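Local coordinates for protein chitooligosaccharide oxidase (Gibberella zeae, PDB 6Y0R) that oxidises the C1 hydroxyl of chitooligosaccharides to the corresponding lactones with a bicovalently bound FAD, passing the electrons to molecular oxygen and releasing hydrogen peroxide, at residues T51-R56 / D337-S342; S95-G100 / P448-K453. All coordinates share one frame; numbering follows the deposited sequence.

Contact 1: T51-R56 / D337-S342; sequences TAYNLR and DNFYAS. With FAD (flavin-adenine dinucleotide), chain B.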
loop_
_atom_site.group_PDB
_atom_site.type_symbol
_atom_site.label_atom_id
_atom_site.label_comp_id
_atom_site.label_asym_id
_atom_site.label_seq_id
_atom_site.Cartn_x
_atom_site.Cartn_y
_atom_site.Cartn_z
ATOM N N THR A 51 -7.437 18.313 -1.511
ATOM C CA THR A 51 -8.635 17.552 -1.120
ATOM C C THR A 51 -8.214 16.098 -0.943
ATOM O O THR A 51 -7.848 15.464 -1.945
ATOM C CB THR A 51 -9.782 17.664 -2.118
ATOM O OG1 THR A 51 -10.062 19.061 -2.278
ATOM C CG2 THR A 51 -11.009 16.945 -1.617
ATOM N N ALA A 52 -8.239 15.639 0.296
ATOM C CA ALA A 52 -7.788 14.271 0.650
ATOM C C ALA A 52 -8.649 13.259 -0.088
ATOM O O ALA A 52 -9.851 13.482 -0.327
ATOM C CB ALA A 52 -7.822 14.099 2.132
ATOM N N TYR A 53 -8.029 12.148 -0.481
ATOM C CA TYR A 53 -8.737 11.041 -1.153
ATOM C C TYR A 53 -9.907 10.589 -0.293
ATOM O O TYR A 53 -11.044 10.439 -0.762
ATOM C CB TYR A 53 -7.751 9.881 -1.330
ATOM C CG TYR A 53 -8.416 8.612 -1.767
ATOM C CD1 TYR A 53 -8.964 8.519 -3.026
ATOM C CD2 TYR A 53 -8.464 7.502 -0.950
ATOM C CE1 TYR A 53 -9.597 7.364 -3.450
ATOM C CE2 TYR A 53 -9.086 6.338 -1.365
ATOM C CZ TYR A 53 -9.663 6.280 -2.611
ATOM O OH TYR A 53 -10.244 5.127 -3.070
ATOM N N ASN A 54 -9.661 10.349 0.989
ATOM C CA ASN A 54 -10.705 9.873 1.917
ATOM C C ASN A 54 -11.527 11.074 2.416
ATOM O O ASN A 54 -10.976 11.905 3.119
ATOM C CB ASN A 54 -10.159 9.094 3.118
ATOM C CG ASN A 54 -11.220 8.367 3.913
ATOM O OD1 ASN A 54 -12.433 8.579 3.709
ATOM N ND2 ASN A 54 -10.789 7.445 4.766
ATOM N N LEU A 55 -12.787 11.163 1.995
ATOM C CA LEU A 55 -13.712 12.270 2.386
ATOM C C LEU A 55 -13.979 12.244 3.890
ATOM O O LEU A 55 -14.380 13.297 4.470
ATOM C CB LEU A 55 -14.996 12.096 1.561
ATOM C CG LEU A 55 -14.777 12.220 0.049
ATOM C CD1 LEU A 55 -16.053 11.921 -0.741
ATOM C CD2 LEU A 55 -14.248 13.599 -0.290
ATOM N N ARG A 56 -13.716 11.126 4.560
ATOM C CA ARG A 56 -13.840 11.070 6.033
ATOM C C ARG A 56 -12.744 11.893 6.727
ATOM O O ARG A 56 -12.946 12.263 7.908
ATOM C CB ARG A 56 -13.796 9.620 6.514
ATOM C CG ARG A 56 -14.203 9.444 7.967
ATOM C CD ARG A 56 -14.215 8.005 8.371
ATOM N NE ARG A 56 -12.866 7.401 8.439
ATOM C CZ ARG A 56 -12.046 7.508 9.465
ATOM N NH1 ARG A 56 -10.874 6.889 9.429
ATOM N NH2 ARG A 56 -12.349 8.270 10.513
ATOM N N ASP A 337 -13.253 8.271 -1.902
ATOM C CA ASP A 337 -14.189 7.399 -1.192
ATOM C C ASP A 337 -14.385 7.996 0.182
ATOM O O ASP A 337 -13.650 8.885 0.561
ATOM C CB ASP A 337 -13.689 5.942 -1.223
ATOM C CG ASP A 337 -14.768 4.927 -0.856
ATOM O OD1 ASP A 337 -15.968 5.329 -0.732
ATOM O OD2 ASP A 337 -14.428 3.736 -0.670
ATOM N N ASN A 338 -15.363 7.485 0.910
ATOM C CA ASN A 338 -15.718 7.946 2.279
ATOM C C ASN A 338 -15.767 6.711 3.171
ATOM O O ASN A 338 -16.730 5.973 3.111
ATOM C CB ASN A 338 -17.054 8.702 2.259
ATOM C CG ASN A 338 -17.365 9.417 3.547
ATOM O OD1 ASN A 338 -16.631 9.348 4.528
ATOM N ND2 ASN A 338 -18.515 10.084 3.574
ATOM N N PHE A 339 -14.671 6.400 3.855
ATOM C CA PHE A 339 -14.498 5.044 4.428
ATOM C C PHE A 339 -13.585 5.013 5.642
ATOM O O PHE A 339 -12.905 5.976 5.992
ATOM C CB PHE A 339 -13.968 4.135 3.326
ATOM C CG PHE A 339 -12.549 4.435 2.944
ATOM C CD1 PHE A 339 -12.244 5.476 2.094
ATOM C CD2 PHE A 339 -11.510 3.636 3.407
ATOM C CE1 PHE A 339 -10.947 5.737 1.674
ATOM C CE2 PHE A 339 -10.205 3.881 2.965
ATOM C CZ PHE A 339 -9.922 4.949 2.143
ATOM N N TYR A 340 -13.650 3.882 6.312
ATOM C CA TYR A 340 -12.729 3.470 7.376
ATOM C C TYR A 340 -12.206 2.074 7.011
ATOM O O TYR A 340 -12.893 1.295 6.383
ATOM C CB TYR A 340 -13.441 3.451 8.719
ATOM C CG TYR A 340 -12.619 2.873 9.832
ATOM C CD1 TYR A 340 -11.395 3.424 10.193
ATOM C CD2 TYR A 340 -13.020 1.716 10.484
ATOM C CE1 TYR A 340 -10.620 2.870 11.189
ATOM C CE2 TYR A 340 -12.274 1.172 11.507
ATOM C CZ TYR A 340 -11.045 1.721 11.838
ATOM O OH TYR A 340 -10.319 1.159 12.846
ATOM N N ALA A 341 -10.938 1.839 7.301
ATOM C CA ALA A 341 -10.279 0.559 6.988
ATOM C C ALA A 341 -9.362 0.175 8.116
ATOM O O ALA A 341 -8.949 0.998 8.957
ATOM C CB ALA A 341 -9.514 0.682 5.691
ATOM N N SER A 342 -9.004 -1.101 8.111
ATOM C CA SER A 342 -7.971 -1.638 9.018
ATOM C C SER A 342 -7.347 -2.831 8.298
ATOM O O SER A 342 -7.708 -3.081 7.155
ATOM C CB SER A 342 -8.577 -2.060 10.342
ATOM O OG SER A 342 -7.616 -2.413 11.288
HETATM P PA FAD B . 0.033 9.393 -0.353
HETATM O O1A FAD B . -1.162 9.697 0.456
HETATM O O2A FAD B . 0.552 10.388 -1.311
HETATM O O5B FAD B . 1.247 8.967 0.586
HETATM C C5B FAD B . 1.178 7.833 1.451
HETATM C C4B FAD B . 2.235 7.960 2.532
HETATM O O4B FAD B . 3.552 7.937 1.924
HETATM C C3B FAD B . 2.234 9.252 3.375
HETATM O O3B FAD B . 2.811 9.018 4.667
HETATM C C2B FAD B . 3.149 10.163 2.569
HETATM O O2B FAD B . 3.684 11.269 3.302
HETATM C C1B FAD B . 4.204 9.185 2.127
HETATM N N9A FAD B . 4.893 9.548 0.898
HETATM C C8A FAD B . 4.340 9.588 -0.355
HETATM N N7A FAD B . 5.215 9.958 -1.282
HETATM C C5A FAD B . 6.395 10.176 -0.581
HETATM C C6A FAD B . 7.677 10.590 -0.990
HETATM N N6A FAD B . 7.965 10.818 -2.274
HETATM N N1A FAD B . 8.642 10.748 -0.041
HETATM C C2A FAD B . 8.290 10.522 1.241
HETATM N N3A FAD B . 7.122 10.104 1.739
HETATM C C4A FAD B . 6.200 9.951 0.771
HETATM N N1 FAD B . -2.011 -1.108 -1.606
HETATM C C2 FAD B . -1.459 -2.277 -1.965
HETATM O O2 FAD B . -0.397 -2.705 -1.384
HETATM N N3 FAD B . -2.011 -2.998 -2.985
HETATM C C4 FAD B . -3.140 -2.598 -3.683
HETATM O O4 FAD B . -3.586 -3.293 -4.612
HETATM C C4X FAD B . -3.735 -1.363 -3.331
HETATM N N5 FAD B . -4.789 -0.920 -4.021
HETATM C C5X FAD B . -5.255 0.345 -3.738
HETATM C C6 FAD B . -6.326 0.876 -4.507
HETATM C C7 FAD B . -6.838 2.134 -4.239
HETATM C C7M FAD B . -7.999 2.683 -5.044
HETATM C C8 FAD B . -6.230 2.951 -3.198
HETATM C C8M FAD B . -6.648 4.381 -2.922
HETATM C C9 FAD B . -5.198 2.388 -2.419
HETATM C C9A FAD B . -4.707 1.099 -2.670
HETATM N N10 FAD B . -3.647 0.573 -1.912
HETATM C C10 FAD B . -3.095 -0.671 -2.240
HETATM C "C1'" FAD B . -3.067 1.303 -0.781
HETATM C "C2'" FAD B . -1.858 2.134 -1.217
HETATM O "O2'" FAD B . -0.713 1.301 -1.406
HETATM C "C3'" FAD B . -1.589 3.155 -0.142
HETATM O "O3'" FAD B . -2.784 3.964 -0.052
HETATM C "C4'" FAD B . -0.356 3.988 -0.500
HETATM O "O4'" FAD B . 0.297 4.498 0.676
HETATM C "C5'" FAD B . -0.769 5.120 -1.397
HETATM O "O5'" FAD B . 0.382 5.812 -1.918
HETATM P P FAD B . 0.157 7.277 -2.479
HETATM O O1P FAD B . 1.457 7.791 -2.975
HETATM O O2P FAD B . -1.007 7.346 -3.399
HETATM O O3P FAD B . -0.342 8.036 -1.137
#
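The side-chain amide of Asn54 and the backbone of Phe339 clasp one another through a pair of hydrogen bonds. Phe339 N donates a hydrogen bond to Asn54 OD1 at 3.1 Å, while Asn54 ND2 donates one to Phe339 O at 2.9 Å with a nearly straight N-H...O angle of 169°. CG is anti to the backbone N (chi1 -168°), which carries the amide toward Phe339; OD1 also accepts from Arg56 N, closing an Asx turn, so two backbone N-H groups grip this oxygen from opposite faces of its plane. Phe339 O is doubly used too: Arg56 NE reaches it at 2.8 Å, the carbonyl oxygen lying in the guanidinium plane, whereas both donors stand above the carbonyl plane, on opposite faces. A single beta bridge between Asn54 and Asp337 joins the loop to the segment that runs into strand 338-346, an outermost strand of the seven-stranded antiparallel sheet in this FAD-linked oxidase. Leu55 N to Asp337 O (2.8 Å) and the longer Asp337 N to Tyr53 O (3.3 Å) supply its backbone bonds.

Beyond the polar core, the Asn54 amide lies flat on the Phe339 ring, planes 9° apart and ND2 over the ring centre. Arg56 and Tyr340 run side by side with guanidinium and ring planes almost perpendicular, NH1 coming to the ring's edge near CD1; NH1 also bonds to Ser450. The carboxylate of Asp337 bonds to the hydroxyls of Tyr408 and Ser410 of strand 403-411, the next strand in the sheet. Tyr53 belongs to the FAD pocket. Its ring meets that of Phe339 rim to rim, Tyr53 CE2 to Phe339 CE1 at 3.6 Å, and the same Tyr53 CE2 stands 3.5 Å from the flavin methyl carbon C8M.

Contact 2: S95-G100 / P448-K453; sequences SYTSLG and PDSQIK. With FAD (flavin-adenine dinucleotide), chain B.
The Tyr96 ring stands between Pro448 and the flavin, meeting both obliquely. Its root touches the proline, Tyr96 CB lying 3.9 Å from Pro448 CD, while on its flavin side CE1 comes within 3.7 Å of FAD C9. Phe339 meets the ring edge-to-face, Tyr447 lies nearly parallel to it, and the Tyr96 hydroxyl bonds to Gln406. The tyrosine and proline side chains cross at about a right angle.

Thr97 continues the packing along Pro448, sliding past it in the opposite direction. Thr97 OG1 sits between the backbone N and the carbonyl carbon (chi1 63°) and approaches Pro448 CG at 3.5 Å; the methyl Thr97 CG2 meets Pro448 O and Ser450 CB, the latter at 3.6 Å. No hydrogen bond joins the two segments, which meet by packing alone: the type I turn Ser95 to Ser98 rests on Pro448, just before the type I turn Asp449 to Ile452, and on Ser450 within it. Ser98 N bonds back to Ser95 O within the first turn, and Ser95 OG accepts from Leu99 N just beyond it at 3.0 Å; in the second, Asp449 OD1 accepts from Gln451 N in an Asx turn. Ser95 N also donates to FAD phosphate oxygen O1A at 3.1 Å.

The contact is buried where the FAD-binding loop between strands 87-90 and 108-111 meets the berberine-like C-terminal region: Pro448 packs on Tyr461 of helix 454-462, and Ser450 on Tyr340 of strand 338-346.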
loop_
_atom_site.group_PDB
_atom_site.type_symbol
_atom_site.label_atom_id
_atom_site.label_comp_id
_atom_site.label_asym_id
_atom_site.label_seq_id
_atom_site.Cartn_x
_atom_site.Cartn_y
_atom_site.Cartn_z
ATOM N N SER A 95 -3.503 7.664 0.592
ATOM C CA SER A 95 -3.487 7.279 2.021
ATOM C C SER A 95 -4.907 7.132 2.559
ATOM O O SER A 95 -5.672 8.093 2.541
ATOM C CB SER A 95 -2.751 8.244 2.877
ATOM O OG SER A 95 -2.727 7.790 4.218
ATOM N N TYR A 96 -5.184 6.001 3.178
ATOM C CA TYR A 96 -6.513 5.760 3.777
ATOM C C TYR A 96 -6.799 6.719 4.938
ATOM O O TYR A 96 -7.995 6.883 5.306
ATOM C CB TYR A 96 -6.559 4.333 4.277
ATOM C CG TYR A 96 -6.617 3.251 3.239
ATOM C CD1 TYR A 96 -6.591 3.481 1.874
ATOM C CD2 TYR A 96 -6.834 1.956 3.668
ATOM C CE1 TYR A 96 -6.747 2.452 0.951
ATOM C CE2 TYR A 96 -6.956 0.922 2.765
ATOM C CZ TYR A 96 -6.955 1.168 1.411
ATOM O OH TYR A 96 -7.087 0.136 0.487
ATOM N N THR A 97 -5.754 7.298 5.523
ATOM C CA THR A 97 -5.879 8.189 6.706
ATOM C C THR A 97 -5.262 9.559 6.392
ATOM O O THR A 97 -5.024 10.368 7.372
ATOM C CB THR A 97 -5.341 7.469 7.943
ATOM O OG1 THR A 97 -3.951 7.214 7.745
ATOM C CG2 THR A 97 -6.139 6.225 8.270
ATOM N N SER A 98 -5.024 9.866 5.105
ATOM C CA SER A 98 -4.636 11.225 4.642
ATOM C C SER A 98 -3.264 11.588 5.200
ATOM O O SER A 98 -3.001 12.793 5.507
ATOM C CB SER A 98 -5.693 12.256 5.002
ATOM O OG SER A 98 -6.990 11.818 4.588
ATOM N N LEU A 99 -2.377 10.591 5.334
ATOM C CA LEU A 99 -1.014 10.837 5.879
ATOM C C LEU A 99 -0.145 11.650 4.922
ATOM O O LEU A 99 0.876 12.201 5.406
ATOM C CB LEU A 99 -0.361 9.537 6.337
ATOM C CG LEU A 99 -1.144 8.772 7.423
ATOM C CD1 LEU A 99 -0.402 7.547 7.900
ATOM C CD2 LEU A 99 -1.479 9.652 8.604
ATOM N N GLY A 100 -0.515 11.835 3.653
ATOM C CA GLY A 100 0.272 12.716 2.767
ATOM C C GLY A 100 0.077 14.182 3.186
ATOM O O GLY A 100 0.873 15.026 2.713
ATOM N N PRO A 448 -3.526 1.732 6.628
ATOM C CA PRO A 448 -3.375 2.232 7.992
ATOM C C PRO A 448 -4.723 2.360 8.704
ATOM O O PRO A 448 -5.713 2.651 8.057
ATOM C CB PRO A 448 -2.734 3.595 7.840
ATOM C CG PRO A 448 -3.201 4.060 6.483
ATOM C CD PRO A 448 -3.280 2.796 5.636
ATOM N N ASP A 449 -4.701 2.130 10.002
ATOM C CA ASP A 449 -5.888 2.182 10.894
ATOM C C ASP A 449 -5.796 3.458 11.739
ATOM O O ASP A 449 -4.994 3.515 12.661
ATOM C CB ASP A 449 -5.916 0.947 11.789
ATOM C CG ASP A 449 -7.179 0.781 12.597
ATOM O OD1 ASP A 449 -7.853 1.824 12.840
ATOM O OD2 ASP A 449 -7.500 -0.382 12.959
ATOM N N SER A 450 -6.682 4.410 11.463
ATOM C CA SER A 450 -6.682 5.713 12.178
ATOM C C SER A 450 -6.992 5.562 13.660
ATOM O O SER A 450 -6.668 6.534 14.360
ATOM C CB SER A 450 -7.640 6.661 11.567
ATOM O OG SER A 450 -8.922 6.120 11.519
ATOM N N GLN A 451 -7.680 4.511 14.104
ATOM C CA GLN A 451 -8.234 4.435 15.487
ATOM C C GLN A 451 -7.240 3.853 16.476
ATOM O O GLN A 451 -7.498 3.949 17.685
ATOM C CB GLN A 451 -9.534 3.648 15.505
ATOM C CG GLN A 451 -10.588 4.232 14.593
ATOM C CD GLN A 451 -10.749 5.721 14.771
ATOM O OE1 GLN A 451 -11.459 6.161 15.698
ATOM N NE2 GLN A 451 -10.223 6.483 13.838
ATOM N N ILE A 452 -6.165 3.227 16.028
ATOM C CA ILE A 452 -5.240 2.550 16.979
ATOM C C ILE A 452 -4.488 3.611 17.764
ATOM O O ILE A 452 -4.176 4.672 17.172
ATOM C CB ILE A 452 -4.275 1.661 16.180
ATOM C CG1 ILE A 452 -5.088 0.490 15.636
ATOM C CG2 ILE A 452 -3.066 1.218 17.014
ATOM C CD1 ILE A 452 -4.219 -0.490 14.930
ATOM N N LYS A 453 -4.119 3.302 19.011
ATOM C CA LYS A 453 -3.237 4.199 19.795
ATOM C C LYS A 453 -1.966 4.484 18.998
ATOM O O LYS A 453 -1.360 3.602 18.333
ATOM C CB LYS A 453 -2.893 3.636 21.181
ATOM C CG LYS A 453 -4.097 3.509 22.111
ATOM C CD LYS A 453 -3.809 2.758 23.381
ATOM C CE LYS A 453 -5.012 2.694 24.299
ATOM N NZ LYS A 453 -4.598 2.411 25.695
HETATM P PA FAD B . 0.033 9.393 -0.353
HETATM O O1A FAD B . -1.162 9.697 0.456
HETATM O O2A FAD B . 0.552 10.388 -1.311
HETATM O O5B FAD B . 1.247 8.967 0.586
HETATM C C5B FAD B . 1.178 7.833 1.451
HETATM C C4B FAD B . 2.235 7.960 2.532
HETATM O O4B FAD B . 3.552 7.937 1.924
HETATM C C3B FAD B . 2.234 9.252 3.375
HETATM O O3B FAD B . 2.811 9.018 4.667
HETATM C C2B FAD B . 3.149 10.163 2.569
HETATM O O2B FAD B . 3.684 11.269 3.302
HETATM C C1B FAD B . 4.204 9.185 2.127
HETATM N N9A FAD B . 4.893 9.548 0.898
HETATM C C8A FAD B . 4.340 9.588 -0.355
HETATM N N7A FAD B . 5.215 9.958 -1.282
HETATM C C5A FAD B . 6.395 10.176 -0.581
HETATM C C6A FAD B . 7.677 10.590 -0.990
HETATM N N6A FAD B . 7.965 10.818 -2.274
HETATM N N1A FAD B . 8.642 10.748 -0.041
HETATM C C2A FAD B . 8.290 10.522 1.241
HETATM N N3A FAD B . 7.122 10.104 1.739
HETATM C C4A FAD B . 6.200 9.951 0.771
HETATM N N1 FAD B . -2.011 -1.108 -1.606
HETATM C C2 FAD B . -1.459 -2.277 -1.965
HETATM O O2 FAD B . -0.397 -2.705 -1.384
HETATM N N3 FAD B . -2.011 -2.998 -2.985
HETATM C C4 FAD B . -3.140 -2.598 -3.683
HETATM O O4 FAD B . -3.586 -3.293 -4.612
HETATM C C4X FAD B . -3.735 -1.363 -3.331
HETATM N N5 FAD B . -4.789 -0.920 -4.021
HETATM C C5X FAD B . -5.255 0.345 -3.738
HETATM C C6 FAD B . -6.326 0.876 -4.507
HETATM C C7 FAD B . -6.838 2.134 -4.239
HETATM C C7M FAD B . -7.999 2.683 -5.044
HETATM C C8 FAD B . -6.230 2.951 -3.198
HETATM C C8M FAD B . -6.648 4.381 -2.922
HETATM C C9 FAD B . -5.198 2.388 -2.419
HETATM C C9A FAD B . -4.707 1.099 -2.670
HETATM N N10 FAD B . -3.647 0.573 -1.912
HETATM C C10 FAD B . -3.095 -0.671 -2.240
HETATM C "C1'" FAD B . -3.067 1.303 -0.781
HETATM C "C2'" FAD B . -1.858 2.134 -1.217
HETATM O "O2'" FAD B . -0.713 1.301 -1.406
HETATM C "C3'" FAD B . -1.589 3.155 -0.142
HETATM O "O3'" FAD B . -2.784 3.964 -0.052
HETATM C "C4'" FAD B . -0.356 3.988 -0.500
HETATM O "O4'" FAD B . 0.297 4.498 0.676
HETATM C "C5'" FAD B . -0.769 5.120 -1.397
HETATM O "O5'" FAD B . 0.382 5.812 -1.918
HETATM P P FAD B . 0.157 7.277 -2.479
HETATM O O1P FAD B . 1.457 7.791 -2.975
HETATM O O2P FAD B . -1.007 7.346 -3.399
HETATM O O3P FAD B . -0.342 8.036 -1.137
#

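In the fold
From the N terminus the chain first lays down 51-56, after helix 44-50, and then 95-100, both beside the FAD. Contact 1 closes a loop when the chain, having built much of the seven-stranded sheet, returns at 337-342; contact 2 closes the longer one at 448-453, just before helix 454-462. The segments alternate, so the two closures cross rather than nest. Their centres are about 9 Å apart and their partners interlock: Tyr340 and Ser342 of contact 1 hold the carboxylate of Asp449 in contact 2. Together they tie two loops from the N-terminal part of the chain, both of which touch the FAD, to the edge strand of the large sheet and to the C-terminal region.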